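Local coordinates for protein WlaRA, TDP-fucose-3,4-ketoisomerase (Campylobacter jejuni subsp. jejuni 81116, PDB 5TPV) that belongs to the WxcM-like family of the cupin clan and holds thymidine-5'-diphosphate in its ligand pockets, at residues Val25-Phe29 / Ser54-Phe58. Coordinates in Å, arbitrary orientation, origin at the centre of the assembly. Residue numbers count along the deposited sequence, not the author numbering.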
loop_
_atom_site.group_PDB
_atom_site.type_symbol
_atom_site.label_atom_id
_atom_site.label_comp_id
_atom_site.label_asym_id
_atom_site.label_seq_id
_atom_site.Cartn_x
_atom_site.Cartn_y
_atom_site.Cartn_z
ATOM N N VAL B 25 -5.951 6.293 -10.825
ATOM C CA VAL B 25 -4.500 6.370 -11.028
ATOM C C VAL B 25 -3.906 5.035 -10.644
ATOM O O VAL B 25 -3.826 4.698 -9.461
ATOM C CB VAL B 25 -3.880 7.472 -10.129
ATOM C CG1 VAL B 25 -2.374 7.521 -10.355
ATOM C CG2 VAL B 25 -4.560 8.828 -10.396
ATOM N N ASN B 26 -3.497 4.292 -11.651
ATOM C CA ASN B 26 -2.981 2.973 -11.489
ATOM C C ASN B 26 -3.901 2.119 -10.590
ATOM O O ASN B 26 -3.431 1.356 -9.753
ATOM C CB ASN B 26 -1.563 3.023 -10.910
ATOM C CG ASN B 26 -0.540 3.733 -11.802
ATOM O OD1 ASN B 26 -0.395 3.464 -12.990
ATOM N ND2 ASN B 26 0.285 4.550 -11.177
ATOM N N CYS B 27 -5.205 2.283 -10.704
ATOM C CA CYS B 27 -6.131 1.484 -9.912
ATOM C C CYS B 27 -7.525 1.909 -10.326
ATOM O O CYS B 27 -7.745 3.111 -10.447
ATOM C CB CYS B 27 -5.976 1.781 -8.426
ATOM S SG CYS B 27 -7.121 0.955 -7.316
ATOM N N PRO B 28 -8.445 0.942 -10.544
ATOM C CA PRO B 28 -9.748 1.306 -11.114
ATOM C C PRO B 28 -10.790 1.463 -10.061
ATOM O O PRO B 28 -11.901 1.850 -10.358
ATOM C CB PRO B 28 -10.090 0.104 -12.024
ATOM C CG PRO B 28 -9.449 -1.025 -11.344
ATOM C CD PRO B 28 -8.135 -0.471 -10.822
ATOM N N PHE B 29 -10.441 1.208 -8.813
ATOM C CA PHE B 29 -11.413 1.297 -7.719
ATOM C C PHE B 29 -10.993 2.323 -6.666
ATOM O O PHE B 29 -9.895 2.876 -6.699
ATOM C CB PHE B 29 -11.670 -0.088 -7.117
ATOM C CG PHE B 29 -10.432 -0.902 -6.758
ATOM C CD1 PHE B 29 -9.622 -0.549 -5.684
ATOM C CD2 PHE B 29 -10.103 -2.022 -7.484
ATOM C CE1 PHE B 29 -8.508 -1.294 -5.344
ATOM C CE2 PHE B 29 -9.004 -2.801 -7.130
ATOM C CZ PHE B 29 -8.201 -2.432 -6.065
ATOM N N SER B 54 -15.026 -7.801 -2.853
ATOM C CA SER B 54 -13.785 -7.055 -2.999
ATOM C C SER B 54 -13.198 -7.355 -4.366
ATOM O O SER B 54 -13.170 -8.499 -4.845
ATOM C CB SER B 54 -12.761 -7.462 -1.938
ATOM O OG SER B 54 -13.222 -7.263 -0.609
ATOM N N GLU B 55 -12.665 -6.287 -4.934
ATOM C CA GLU B 55 -11.680 -6.352 -5.982
ATOM C C GLU B 55 -10.264 -6.103 -5.397
ATOM O O GLU B 55 -10.100 -5.571 -4.292
ATOM C CB GLU B 55 -12.046 -5.274 -7.003
ATOM C CG GLU B 55 -13.338 -5.510 -7.749
ATOM C CD GLU B 55 -13.789 -4.263 -8.495
ATOM O OE1 GLU B 55 -13.137 -3.855 -9.503
ATOM O OE2 GLU B 55 -14.804 -3.695 -8.045
ATOM N N PHE B 56 -9.260 -6.495 -6.160
ATOM C CA PHE B 56 -7.875 -6.572 -5.691
ATOM C C PHE B 56 -6.946 -6.110 -6.796
ATOM O O PHE B 56 -7.236 -6.352 -7.959
ATOM C CB PHE B 56 -7.459 -7.976 -5.289
ATOM C CG PHE B 56 -8.211 -8.468 -4.116
ATOM C CD1 PHE B 56 -7.901 -8.013 -2.855
ATOM C CD2 PHE B 56 -9.258 -9.375 -4.268
ATOM C CE1 PHE B 56 -8.633 -8.383 -1.739
ATOM C CE2 PHE B 56 -9.996 -9.777 -3.148
ATOM C CZ PHE B 56 -9.703 -9.270 -1.905
ATOM N N ILE B 57 -5.871 -5.414 -6.414
ATOM C CA ILE B 57 -4.611 -5.455 -7.186
ATOM C C ILE B 57 -3.439 -6.032 -6.372
ATOM O O ILE B 57 -3.186 -5.624 -5.260
ATOM C CB ILE B 57 -4.259 -4.034 -7.630
ATOM C CG1 ILE B 57 -5.284 -3.535 -8.617
ATOM C CG2 ILE B 57 -2.938 -3.964 -8.390
ATOM C CD1 ILE B 57 -5.168 -2.059 -8.874
ATOM N N PHE B 58 -2.722 -6.968 -6.960
ATOM C CA PHE B 58 -1.629 -7.696 -6.339
ATOM C C PHE B 58 -0.337 -7.188 -7.010
ATOM O O PHE B 58 -0.241 -7.143 -8.238
ATOM C CB PHE B 58 -1.729 -9.223 -6.621
ATOM C CG PHE B 58 -2.970 -9.872 -6.080
ATOM C CD1 PHE B 58 -3.034 -10.264 -4.768
ATOM C CD2 PHE B 58 -4.093 -10.058 -6.882
ATOM C CE1 PHE B 58 -4.201 -10.812 -4.240
ATOM C CE2 PHE B 58 -5.252 -10.609 -6.371
ATOM C CZ PHE B 58 -5.305 -10.996 -5.048
#
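A loop can close over one face of a beta-sheet without adding a strand, and Val25-Phe29 against Ser54-Phe58 illustrates how. The two backbones run nearly antiparallel, yet no hydrogen bond joins them; CA atoms of Cys27 and Ile57 stay 7.6 Å apart, leaving a gap for side chains to fill. From the strand, Ile57 extends its CD1 into a shallow hollow of the loop, 3.8 Å from Cys27 CA and 3.9 Å from Pro28 CD. From the loop, Phe29 sets its ring into the hollow between the Glu55 and Ile57 side chains, both pointing toward the loop, with CE2 3.8 Å from Phe56 N at its floor. CD2 lies 3.8 Å from Glu55 CB, and the ring edge meets Ile57 N, 3.8 Å from CZ; CZ also lies 4.0 Å from Ile57 CG1. A weak hydrogen bond links Phe29 N to Cys27 SG (3.7 Å). Tyr88 of the adjoining strand touches Pro28 and Phe29 and hydrogen-bonds Glu55 OE1. Phe56 points away from the loop, its side chain about 7 Å from the bound thymidine-5'-diphosphate. The loop covers the face of the sheet opposite Phe56, probably the outer one, consistent with the double-stranded beta-helix of cupins.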